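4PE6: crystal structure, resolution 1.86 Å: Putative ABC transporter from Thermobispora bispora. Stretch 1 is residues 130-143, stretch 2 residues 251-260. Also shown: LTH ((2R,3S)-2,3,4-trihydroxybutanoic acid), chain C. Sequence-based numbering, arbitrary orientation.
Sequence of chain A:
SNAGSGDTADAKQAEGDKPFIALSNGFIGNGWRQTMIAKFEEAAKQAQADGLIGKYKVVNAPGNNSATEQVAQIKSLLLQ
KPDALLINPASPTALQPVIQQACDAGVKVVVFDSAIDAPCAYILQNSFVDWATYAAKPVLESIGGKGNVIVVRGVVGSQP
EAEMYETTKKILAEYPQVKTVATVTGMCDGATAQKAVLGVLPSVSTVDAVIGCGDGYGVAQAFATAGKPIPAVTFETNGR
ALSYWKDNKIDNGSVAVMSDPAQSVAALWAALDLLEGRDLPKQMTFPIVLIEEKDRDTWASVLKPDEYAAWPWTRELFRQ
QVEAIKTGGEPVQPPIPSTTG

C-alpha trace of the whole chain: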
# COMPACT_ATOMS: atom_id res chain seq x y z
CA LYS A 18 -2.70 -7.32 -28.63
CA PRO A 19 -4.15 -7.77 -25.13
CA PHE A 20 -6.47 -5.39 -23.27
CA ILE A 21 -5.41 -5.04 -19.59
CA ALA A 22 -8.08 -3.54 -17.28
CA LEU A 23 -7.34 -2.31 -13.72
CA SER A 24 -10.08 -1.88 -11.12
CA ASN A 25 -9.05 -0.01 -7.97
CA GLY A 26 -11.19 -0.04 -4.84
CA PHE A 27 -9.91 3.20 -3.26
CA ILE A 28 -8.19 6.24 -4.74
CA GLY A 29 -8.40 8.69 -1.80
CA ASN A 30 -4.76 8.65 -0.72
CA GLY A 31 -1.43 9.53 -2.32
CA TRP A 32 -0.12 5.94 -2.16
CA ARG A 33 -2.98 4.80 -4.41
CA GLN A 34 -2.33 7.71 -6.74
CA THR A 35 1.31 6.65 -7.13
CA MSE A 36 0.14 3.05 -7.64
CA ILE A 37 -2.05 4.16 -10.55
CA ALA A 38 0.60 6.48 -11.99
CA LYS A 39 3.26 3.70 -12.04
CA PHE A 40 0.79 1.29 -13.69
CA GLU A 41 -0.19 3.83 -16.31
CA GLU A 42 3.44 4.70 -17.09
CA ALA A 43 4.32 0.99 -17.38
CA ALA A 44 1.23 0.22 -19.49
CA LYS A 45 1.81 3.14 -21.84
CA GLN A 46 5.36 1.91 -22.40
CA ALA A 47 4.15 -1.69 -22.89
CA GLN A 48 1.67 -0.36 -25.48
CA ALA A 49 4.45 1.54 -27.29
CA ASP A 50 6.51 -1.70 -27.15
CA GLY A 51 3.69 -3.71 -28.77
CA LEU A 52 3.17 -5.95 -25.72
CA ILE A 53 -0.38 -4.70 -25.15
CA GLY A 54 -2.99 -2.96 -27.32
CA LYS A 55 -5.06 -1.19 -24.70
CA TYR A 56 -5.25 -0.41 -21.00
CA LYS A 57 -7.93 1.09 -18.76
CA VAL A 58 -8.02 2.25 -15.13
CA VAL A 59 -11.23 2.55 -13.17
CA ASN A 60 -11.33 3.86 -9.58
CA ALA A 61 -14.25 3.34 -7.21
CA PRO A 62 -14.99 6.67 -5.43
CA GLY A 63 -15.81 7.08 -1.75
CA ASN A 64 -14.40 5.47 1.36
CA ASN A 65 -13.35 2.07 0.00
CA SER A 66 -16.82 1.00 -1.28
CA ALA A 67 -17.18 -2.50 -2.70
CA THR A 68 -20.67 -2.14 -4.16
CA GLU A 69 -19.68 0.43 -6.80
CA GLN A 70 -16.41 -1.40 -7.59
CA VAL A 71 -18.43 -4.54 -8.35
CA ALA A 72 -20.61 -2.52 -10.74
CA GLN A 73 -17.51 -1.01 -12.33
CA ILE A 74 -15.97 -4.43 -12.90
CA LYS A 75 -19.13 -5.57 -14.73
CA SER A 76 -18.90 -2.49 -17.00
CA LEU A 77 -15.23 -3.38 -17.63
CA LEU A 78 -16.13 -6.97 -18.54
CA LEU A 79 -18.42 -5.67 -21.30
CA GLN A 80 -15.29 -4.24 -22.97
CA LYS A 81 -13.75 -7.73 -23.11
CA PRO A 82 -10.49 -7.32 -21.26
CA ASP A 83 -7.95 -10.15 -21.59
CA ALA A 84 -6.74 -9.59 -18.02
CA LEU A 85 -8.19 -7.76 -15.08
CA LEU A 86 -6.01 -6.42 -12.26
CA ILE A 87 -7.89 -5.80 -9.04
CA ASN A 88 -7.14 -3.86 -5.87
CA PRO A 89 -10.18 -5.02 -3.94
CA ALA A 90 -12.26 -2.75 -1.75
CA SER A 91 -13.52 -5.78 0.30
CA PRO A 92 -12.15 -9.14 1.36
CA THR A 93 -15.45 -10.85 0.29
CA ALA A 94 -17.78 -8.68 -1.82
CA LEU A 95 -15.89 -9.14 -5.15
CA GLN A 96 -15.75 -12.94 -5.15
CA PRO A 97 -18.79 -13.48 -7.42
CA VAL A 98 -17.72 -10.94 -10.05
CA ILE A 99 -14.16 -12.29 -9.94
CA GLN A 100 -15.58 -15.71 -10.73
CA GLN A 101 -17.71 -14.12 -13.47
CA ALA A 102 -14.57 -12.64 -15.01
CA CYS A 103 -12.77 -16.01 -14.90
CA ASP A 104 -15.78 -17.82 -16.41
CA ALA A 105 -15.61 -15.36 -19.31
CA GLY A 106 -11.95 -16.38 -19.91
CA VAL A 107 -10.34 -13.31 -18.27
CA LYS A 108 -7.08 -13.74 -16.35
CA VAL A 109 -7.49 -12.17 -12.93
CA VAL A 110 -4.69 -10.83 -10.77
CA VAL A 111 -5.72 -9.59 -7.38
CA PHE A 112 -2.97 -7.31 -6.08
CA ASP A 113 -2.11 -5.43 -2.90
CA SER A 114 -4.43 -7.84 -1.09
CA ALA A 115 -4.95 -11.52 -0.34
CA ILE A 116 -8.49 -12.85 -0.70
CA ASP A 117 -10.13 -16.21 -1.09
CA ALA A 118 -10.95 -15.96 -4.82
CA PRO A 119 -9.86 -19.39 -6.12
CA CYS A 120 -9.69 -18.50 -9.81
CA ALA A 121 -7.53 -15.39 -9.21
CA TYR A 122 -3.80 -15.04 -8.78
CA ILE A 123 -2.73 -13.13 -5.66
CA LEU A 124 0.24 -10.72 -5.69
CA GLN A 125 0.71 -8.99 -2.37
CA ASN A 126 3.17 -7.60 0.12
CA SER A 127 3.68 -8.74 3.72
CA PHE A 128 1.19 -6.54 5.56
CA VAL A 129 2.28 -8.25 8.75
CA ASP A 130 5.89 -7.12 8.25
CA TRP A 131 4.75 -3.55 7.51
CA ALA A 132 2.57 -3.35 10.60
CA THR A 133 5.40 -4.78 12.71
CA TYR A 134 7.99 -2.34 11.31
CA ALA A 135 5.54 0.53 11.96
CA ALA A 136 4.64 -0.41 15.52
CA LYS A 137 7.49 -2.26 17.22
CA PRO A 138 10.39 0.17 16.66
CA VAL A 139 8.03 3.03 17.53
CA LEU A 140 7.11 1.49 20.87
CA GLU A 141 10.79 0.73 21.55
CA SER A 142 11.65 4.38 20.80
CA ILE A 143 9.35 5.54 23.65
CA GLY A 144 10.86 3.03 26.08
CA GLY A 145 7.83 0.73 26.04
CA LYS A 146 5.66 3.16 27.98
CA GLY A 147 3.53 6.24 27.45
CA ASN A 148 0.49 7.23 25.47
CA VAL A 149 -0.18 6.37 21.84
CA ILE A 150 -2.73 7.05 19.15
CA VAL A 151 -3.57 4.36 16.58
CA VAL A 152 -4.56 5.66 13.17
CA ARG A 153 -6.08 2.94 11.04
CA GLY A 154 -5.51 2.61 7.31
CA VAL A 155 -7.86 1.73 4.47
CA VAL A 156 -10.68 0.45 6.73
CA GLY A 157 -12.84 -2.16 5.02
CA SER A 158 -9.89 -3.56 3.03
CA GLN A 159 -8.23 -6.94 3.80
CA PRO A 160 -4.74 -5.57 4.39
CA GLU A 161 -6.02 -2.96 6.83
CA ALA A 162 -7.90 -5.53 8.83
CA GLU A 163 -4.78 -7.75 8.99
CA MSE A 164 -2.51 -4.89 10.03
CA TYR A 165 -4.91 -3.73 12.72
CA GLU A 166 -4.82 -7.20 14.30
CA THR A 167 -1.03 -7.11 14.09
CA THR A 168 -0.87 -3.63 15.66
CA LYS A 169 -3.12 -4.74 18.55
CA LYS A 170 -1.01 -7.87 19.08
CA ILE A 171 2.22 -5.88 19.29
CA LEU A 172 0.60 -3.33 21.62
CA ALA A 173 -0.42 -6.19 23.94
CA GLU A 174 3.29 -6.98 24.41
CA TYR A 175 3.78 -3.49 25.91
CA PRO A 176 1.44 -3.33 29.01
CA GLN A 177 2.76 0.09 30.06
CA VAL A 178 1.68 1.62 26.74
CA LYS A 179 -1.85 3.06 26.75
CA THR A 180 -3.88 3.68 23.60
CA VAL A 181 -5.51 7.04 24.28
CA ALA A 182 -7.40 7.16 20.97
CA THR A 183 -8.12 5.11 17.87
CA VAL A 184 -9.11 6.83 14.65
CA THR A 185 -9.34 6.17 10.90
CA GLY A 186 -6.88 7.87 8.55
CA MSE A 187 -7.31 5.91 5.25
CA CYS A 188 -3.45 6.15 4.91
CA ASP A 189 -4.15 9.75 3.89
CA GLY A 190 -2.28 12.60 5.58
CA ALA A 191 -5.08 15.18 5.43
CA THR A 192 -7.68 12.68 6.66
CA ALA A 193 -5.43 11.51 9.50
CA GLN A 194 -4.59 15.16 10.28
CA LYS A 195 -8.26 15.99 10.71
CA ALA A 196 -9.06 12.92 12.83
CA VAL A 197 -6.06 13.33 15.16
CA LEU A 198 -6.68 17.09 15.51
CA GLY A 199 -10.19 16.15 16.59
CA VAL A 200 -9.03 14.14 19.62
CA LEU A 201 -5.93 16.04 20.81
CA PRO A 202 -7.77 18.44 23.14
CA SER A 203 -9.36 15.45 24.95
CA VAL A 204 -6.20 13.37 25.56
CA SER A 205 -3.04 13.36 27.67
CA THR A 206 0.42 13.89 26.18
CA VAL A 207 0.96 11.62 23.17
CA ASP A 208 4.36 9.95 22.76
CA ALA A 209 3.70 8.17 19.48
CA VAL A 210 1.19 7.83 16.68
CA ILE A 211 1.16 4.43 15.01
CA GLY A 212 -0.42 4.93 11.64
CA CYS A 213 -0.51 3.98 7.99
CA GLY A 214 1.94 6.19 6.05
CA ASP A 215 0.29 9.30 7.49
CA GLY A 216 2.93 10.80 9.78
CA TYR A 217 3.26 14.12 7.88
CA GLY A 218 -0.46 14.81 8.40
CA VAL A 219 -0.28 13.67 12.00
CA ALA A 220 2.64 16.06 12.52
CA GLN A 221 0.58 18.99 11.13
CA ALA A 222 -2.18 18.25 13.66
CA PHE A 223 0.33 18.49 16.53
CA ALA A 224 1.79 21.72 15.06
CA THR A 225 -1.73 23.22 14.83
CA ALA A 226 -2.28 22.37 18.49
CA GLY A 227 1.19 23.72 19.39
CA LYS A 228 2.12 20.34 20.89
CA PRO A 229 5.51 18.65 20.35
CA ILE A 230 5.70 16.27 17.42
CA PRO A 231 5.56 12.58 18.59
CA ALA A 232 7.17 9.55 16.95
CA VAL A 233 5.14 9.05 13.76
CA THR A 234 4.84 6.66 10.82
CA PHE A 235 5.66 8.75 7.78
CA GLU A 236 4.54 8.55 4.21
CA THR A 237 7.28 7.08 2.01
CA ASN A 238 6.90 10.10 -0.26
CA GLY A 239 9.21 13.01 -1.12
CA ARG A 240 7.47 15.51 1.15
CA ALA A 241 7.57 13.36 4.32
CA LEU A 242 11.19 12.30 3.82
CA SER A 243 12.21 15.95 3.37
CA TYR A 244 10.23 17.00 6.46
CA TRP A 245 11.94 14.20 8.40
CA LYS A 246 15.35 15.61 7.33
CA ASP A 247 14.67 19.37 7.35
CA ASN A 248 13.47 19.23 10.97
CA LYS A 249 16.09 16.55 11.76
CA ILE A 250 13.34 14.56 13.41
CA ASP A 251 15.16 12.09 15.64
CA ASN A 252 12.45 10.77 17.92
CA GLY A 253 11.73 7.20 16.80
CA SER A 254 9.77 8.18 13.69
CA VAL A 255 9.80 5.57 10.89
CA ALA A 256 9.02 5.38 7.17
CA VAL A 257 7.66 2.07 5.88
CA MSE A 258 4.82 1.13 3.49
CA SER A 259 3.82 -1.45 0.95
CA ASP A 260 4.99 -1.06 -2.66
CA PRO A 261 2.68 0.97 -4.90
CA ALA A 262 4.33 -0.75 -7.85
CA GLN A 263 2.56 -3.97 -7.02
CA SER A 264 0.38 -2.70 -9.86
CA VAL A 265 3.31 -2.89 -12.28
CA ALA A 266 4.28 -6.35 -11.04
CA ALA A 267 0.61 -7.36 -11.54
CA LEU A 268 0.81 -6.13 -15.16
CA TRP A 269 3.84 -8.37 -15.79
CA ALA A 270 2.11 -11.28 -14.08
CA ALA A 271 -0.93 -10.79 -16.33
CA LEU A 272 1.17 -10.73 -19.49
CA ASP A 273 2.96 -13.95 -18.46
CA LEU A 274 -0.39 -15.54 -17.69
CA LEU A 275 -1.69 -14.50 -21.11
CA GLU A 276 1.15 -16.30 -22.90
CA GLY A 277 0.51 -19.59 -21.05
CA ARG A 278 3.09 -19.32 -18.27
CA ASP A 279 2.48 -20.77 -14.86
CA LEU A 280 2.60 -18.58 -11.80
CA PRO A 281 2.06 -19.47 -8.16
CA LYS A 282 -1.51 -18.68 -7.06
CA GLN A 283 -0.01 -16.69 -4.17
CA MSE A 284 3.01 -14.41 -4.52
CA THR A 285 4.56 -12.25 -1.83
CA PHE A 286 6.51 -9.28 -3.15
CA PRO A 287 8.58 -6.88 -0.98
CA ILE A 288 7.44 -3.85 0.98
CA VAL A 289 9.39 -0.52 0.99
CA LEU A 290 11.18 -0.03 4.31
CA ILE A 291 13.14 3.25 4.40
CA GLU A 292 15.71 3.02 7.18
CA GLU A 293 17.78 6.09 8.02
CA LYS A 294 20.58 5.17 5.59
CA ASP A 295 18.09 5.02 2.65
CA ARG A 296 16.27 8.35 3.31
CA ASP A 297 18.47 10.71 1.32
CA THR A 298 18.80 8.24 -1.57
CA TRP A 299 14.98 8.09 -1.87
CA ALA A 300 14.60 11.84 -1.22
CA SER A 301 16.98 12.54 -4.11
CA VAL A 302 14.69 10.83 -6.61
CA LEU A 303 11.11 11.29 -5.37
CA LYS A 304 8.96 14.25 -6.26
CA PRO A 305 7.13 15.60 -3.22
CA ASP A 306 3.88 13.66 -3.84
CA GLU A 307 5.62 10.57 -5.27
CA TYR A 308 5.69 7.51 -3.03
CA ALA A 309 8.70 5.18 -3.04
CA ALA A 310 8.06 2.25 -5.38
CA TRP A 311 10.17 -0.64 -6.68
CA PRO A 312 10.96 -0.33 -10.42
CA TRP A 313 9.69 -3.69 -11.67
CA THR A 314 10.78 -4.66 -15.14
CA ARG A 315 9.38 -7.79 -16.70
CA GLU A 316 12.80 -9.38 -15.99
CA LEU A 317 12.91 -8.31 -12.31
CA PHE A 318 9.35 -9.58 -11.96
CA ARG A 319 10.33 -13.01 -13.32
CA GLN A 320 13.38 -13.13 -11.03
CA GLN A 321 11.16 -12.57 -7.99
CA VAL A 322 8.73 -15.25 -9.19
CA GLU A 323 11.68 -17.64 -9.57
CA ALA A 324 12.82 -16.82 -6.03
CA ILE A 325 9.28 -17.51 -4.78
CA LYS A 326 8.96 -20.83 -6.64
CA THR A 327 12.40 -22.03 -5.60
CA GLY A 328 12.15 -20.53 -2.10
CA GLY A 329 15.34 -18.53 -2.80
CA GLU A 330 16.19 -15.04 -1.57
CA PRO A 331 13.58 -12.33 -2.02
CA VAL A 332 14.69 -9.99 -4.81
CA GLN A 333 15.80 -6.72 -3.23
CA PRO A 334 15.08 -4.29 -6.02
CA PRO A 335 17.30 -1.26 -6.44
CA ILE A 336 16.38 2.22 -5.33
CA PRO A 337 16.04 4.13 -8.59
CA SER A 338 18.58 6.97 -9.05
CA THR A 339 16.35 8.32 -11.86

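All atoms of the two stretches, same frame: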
# COMPACT_ATOMS: atom_id res chain seq x y z
N ASP A 130 4.57 -7.74 8.07
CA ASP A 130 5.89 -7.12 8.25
C ASP A 130 5.78 -5.60 8.36
O ASP A 130 6.42 -5.00 9.22
CB ASP A 130 6.82 -7.49 7.10
CG ASP A 130 7.35 -8.92 7.21
OD1 ASP A 130 7.07 -9.60 8.22
OD2 ASP A 130 8.02 -9.35 6.26
N TRP A 131 4.97 -5.00 7.48
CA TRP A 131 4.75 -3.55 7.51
C TRP A 131 4.24 -3.14 8.87
O TRP A 131 4.86 -2.33 9.55
CB TRP A 131 3.77 -3.16 6.41
CG TRP A 131 3.32 -1.71 6.39
CD1 TRP A 131 3.69 -0.70 7.22
CD2 TRP A 131 2.37 -1.15 5.48
NE1 TRP A 131 3.03 0.48 6.88
CE2 TRP A 131 2.22 0.22 5.81
CE3 TRP A 131 1.63 -1.68 4.43
CZ2 TRP A 131 1.35 1.07 5.12
CZ3 TRP A 131 0.77 -0.82 3.73
CH2 TRP A 131 0.66 0.55 4.08
N ALA A 132 3.12 -3.72 9.29
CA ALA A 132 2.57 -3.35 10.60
C ALA A 132 3.56 -3.52 11.74
O ALA A 132 3.55 -2.73 12.68
CB ALA A 132 1.28 -4.12 10.89
N THR A 133 4.43 -4.54 11.66
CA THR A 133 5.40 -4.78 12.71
C THR A 133 6.50 -3.71 12.66
O THR A 133 6.87 -3.16 13.69
CB THR A 133 6.00 -6.21 12.59
OG1 THR A 133 4.93 -7.17 12.66
CG2 THR A 133 7.00 -6.52 13.74
N TYR A 134 6.99 -3.40 11.47
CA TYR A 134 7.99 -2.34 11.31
C TYR A 134 7.46 -0.95 11.69
O TYR A 134 8.24 -0.06 12.03
CB TYR A 134 8.52 -2.29 9.87
CG TYR A 134 9.49 -3.39 9.51
CD1 TYR A 134 10.59 -3.68 10.31
CD2 TYR A 134 9.33 -4.13 8.33
CE1 TYR A 134 11.50 -4.68 9.97
CE2 TYR A 134 10.22 -5.13 7.98
CZ TYR A 134 11.29 -5.40 8.80
OH TYR A 134 12.17 -6.39 8.45
N ALA A 135 6.15 -0.77 11.64
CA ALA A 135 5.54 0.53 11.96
C ALA A 135 5.31 0.65 13.46
O ALA A 135 5.38 1.75 14.00
CB ALA A 135 4.23 0.69 11.24
N ALA A 136 5.03 -0.47 14.13
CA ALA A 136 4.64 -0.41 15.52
C ALA A 136 5.81 -0.71 16.45
O ALA A 136 6.08 0.06 17.37
CB ALA A 136 3.49 -1.36 15.78
N LYS A 137 6.51 -1.82 16.23
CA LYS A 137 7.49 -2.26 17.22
C LYS A 137 8.64 -1.27 17.48
O LYS A 137 8.91 -0.94 18.63
CB LYS A 137 8.03 -3.67 16.91
CG LYS A 137 8.85 -4.26 18.05
CD LYS A 137 9.02 -5.77 17.90
CE LYS A 137 9.92 -6.39 18.97
NZ LYS A 137 9.69 -5.80 20.32
N PRO A 138 9.33 -0.81 16.42
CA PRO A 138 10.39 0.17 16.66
C PRO A 138 9.88 1.48 17.27
O PRO A 138 10.62 2.16 18.01
CB PRO A 138 10.97 0.44 15.25
CG PRO A 138 10.42 -0.61 14.36
CD PRO A 138 9.15 -1.11 14.99
N VAL A 139 8.62 1.82 16.98
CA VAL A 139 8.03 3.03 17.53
C VAL A 139 7.82 2.88 19.04
O VAL A 139 8.16 3.78 19.82
CB VAL A 139 6.72 3.39 16.79
CG1 VAL A 139 5.94 4.45 17.52
CG2 VAL A 139 7.05 3.86 15.37
N LEU A 140 7.30 1.74 19.46
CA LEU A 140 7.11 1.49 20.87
C LEU A 140 8.46 1.39 21.61
O LEU A 140 8.58 1.87 22.74
CB LEU A 140 6.28 0.24 21.08
CG LEU A 140 4.84 0.41 20.55
CD1 LEU A 140 4.12 -0.92 20.45
CD2 LEU A 140 4.05 1.38 21.41
N GLU A 141 9.45 0.76 20.97
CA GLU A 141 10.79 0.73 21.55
C GLU A 141 11.33 2.14 21.73
O GLU A 141 11.93 2.43 22.76
CB GLU A 141 11.77 -0.09 20.71
CG GLU A 141 11.54 -1.59 20.76
CD GLU A 141 11.95 -2.22 22.08
OE1 GLU A 141 13.11 -2.02 22.53
OE2 GLU A 141 11.12 -2.96 22.64
N SER A 142 11.12 3.01 20.75
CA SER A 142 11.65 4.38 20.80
C SER A 142 11.06 5.22 21.94
O SER A 142 11.64 6.24 22.31
CB SER A 142 11.45 5.11 19.47
OG SER A 142 10.14 5.68 19.41
N ILE A 143 9.92 4.82 22.50
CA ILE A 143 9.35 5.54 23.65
C ILE A 143 9.56 4.73 24.94
O ILE A 143 8.87 4.93 25.95
CB ILE A 143 7.87 5.94 23.41
CG1 ILE A 143 6.97 4.71 23.26
CG2 ILE A 143 7.77 6.79 22.16
CD1 ILE A 143 5.48 5.00 23.28
N ASP A 251 14.38 13.18 15.10
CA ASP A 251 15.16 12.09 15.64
C ASP A 251 14.49 11.62 16.90
O ASP A 251 15.05 11.74 17.99
CB ASP A 251 16.58 12.58 15.94
CG ASP A 251 17.56 11.44 16.05
OD1 ASP A 251 17.93 10.89 14.99
OD2 ASP A 251 17.96 11.09 17.19
N ASN A 252 13.27 11.11 16.76
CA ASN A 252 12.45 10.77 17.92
C ASN A 252 11.79 9.40 17.84
O ASN A 252 10.85 9.12 18.58
CB ASN A 252 11.36 11.83 18.07
CG ASN A 252 10.39 11.84 16.90
OD1 ASN A 252 10.59 11.16 15.90
ND2 ASN A 252 9.34 12.65 17.02
N GLY A 253 12.29 8.54 16.95
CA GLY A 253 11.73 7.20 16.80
C GLY A 253 10.80 7.10 15.61
O GLY A 253 10.23 6.03 15.36
N SER A 254 10.61 8.21 14.88
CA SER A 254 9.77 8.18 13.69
C SER A 254 10.31 7.18 12.69
O SER A 254 11.51 6.93 12.67
CB SER A 254 9.63 9.57 13.08
OG SER A 254 8.81 10.38 13.91
N VAL A 255 9.42 6.56 11.92
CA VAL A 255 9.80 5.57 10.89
C VAL A 255 9.12 5.88 9.56
O VAL A 255 8.20 6.69 9.49
CB VAL A 255 9.47 4.14 11.32
CG1 VAL A 255 10.28 3.77 12.54
CG2 VAL A 255 7.96 3.98 11.57
N ALA A 256 9.62 5.26 8.49
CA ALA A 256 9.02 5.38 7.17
C ALA A 256 9.01 4.03 6.49
O ALA A 256 10.05 3.57 5.97
CB ALA A 256 9.78 6.39 6.32
N VAL A 257 7.85 3.39 6.50
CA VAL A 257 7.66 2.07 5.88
C VAL A 257 6.24 1.96 5.30
O VAL A 257 5.27 2.41 5.91
CB VAL A 257 7.96 0.93 6.89
CG1 VAL A 257 7.12 1.09 8.16
CG2 VAL A 257 7.74 -0.43 6.25
N MSE A 258 6.12 1.40 4.10
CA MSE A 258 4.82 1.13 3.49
C MSE A 258 4.99 -0.01 2.53
O MSE A 258 6.12 -0.40 2.19
CB MSE A 258 4.26 2.32 2.67
CG MSE A 258 4.05 3.56 3.50
SE MSE A 258 2.95 4.91 2.58
CE MSE A 258 1.17 4.10 2.90
N SER A 259 3.88 -0.58 2.11
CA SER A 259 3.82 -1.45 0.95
C SER A 259 4.29 -0.73 -0.31
O SER A 259 4.42 0.52 -0.33
CB SER A 259 2.40 -1.96 0.75
OG SER A 259 1.50 -0.87 0.57
N ASP A 260 4.49 -1.52 -1.36
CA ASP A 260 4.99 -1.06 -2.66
C ASP A 260 3.86 -0.71 -3.59
O ASP A 260 3.09 -1.58 -3.99
CB ASP A 260 5.83 -2.19 -3.28
CG ASP A 260 6.37 -1.86 -4.67
OD1 ASP A 260 6.53 -0.68 -5.04
OD2 ASP A 260 6.65 -2.83 -5.39
O1 LTH C . -1.86 2.64 1.52
C1 LTH C . -2.70 1.99 0.79
O LTH C . -3.69 2.48 0.20
C2 LTH C . -2.43 0.49 0.53
O2 LTH C . -3.49 -0.10 -0.26
C3 LTH C . -2.33 -0.30 1.82
O3 LTH C . -3.54 -0.17 2.56
C4 LTH C . -2.13 -1.79 1.47
O4 LTH C . -0.83 -1.88 0.82
O HOH W 1 11.62 3.84 15.92

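This is an apolar packing contact between a kinked helix and a nearly antiparallel strand, with no direct hydrogen bond across it and one water bridging its far end. The helix runs in from before Asp130 and through most of stretch 1, and its axis comes within 8.0 Å of the axis of the strand that includes Val257 and Met258, at 169° between their N-to-C directions. About 504 Å² of surface is buried, both sides summed.

Trp131 anchors one end and has the largest covered area of any residue here. Its CA-to-CB bond points toward the strand, and chi1 is t. The backbone of Met258 lies over one face of the indole. Met258 CA sits 3.8 Å from the centroid of the Trp131 five-membered ring, 20° off the ring normal, which is a CH-pi contact. The flat ring allows this close approach to main chain. The selenomethionine side chain adds a second contact, Met258 CE to Trp131 CZ2, at 3.8 Å. Trp131 NE1 is 3.1 Å from Val257 O, but the angle is too poor for a hydrogen bond.

The bound trihydroxybutanoic acid meets the same corner. Ser259 OG donates a hydrogen bond to LTH O4 at 2.6 Å. LTH O4 lies at the edge of the Trp131 ring, near its plane, 3.5 Å from Trp131 CZ3. The small serine thus fits beside the indole, with Ser259 OG 3.2 Å from Trp131 CZ3, while giving the ligand a polar partner.

Val257 and Val255 form the middle. Both point toward the helix, while Ala256 between them points away, as strand alternation requires. Val257 CG1 reaches Trp131 CD1 at 4.0 Å, Tyr134 CB at 4.0 Å and Ala135 CB at 4.2 Å. The short side chain of Ala135 adds little bulk beside this valine. The end of Tyr134 leads away, so its CB makes the contact. Farther along, Val255 CG2 packs on Val139 CG2 at 3.9 Å, and Val255 CG1 on Pro138 CB at 4.3 Å. The helix is kinked here: the N atoms of Pro138 and Val139 have no bond to the turn before, and proline has no amide hydrogen to offer.

At the far end the backbones come close. Ser142 CB is 3.4 Å from Gly253 CA. An ideal CB on Gly253 would lie 1.9 Å from Ser142 OG, a clash, and the residue's backbone angles alone call for glycine. Ser142 OG turns back to bond Val139 O at 2.8 Å. One water donates to Gly253 O at 2.7 Å and, weakly, to Pro138 O at 2.9 Å.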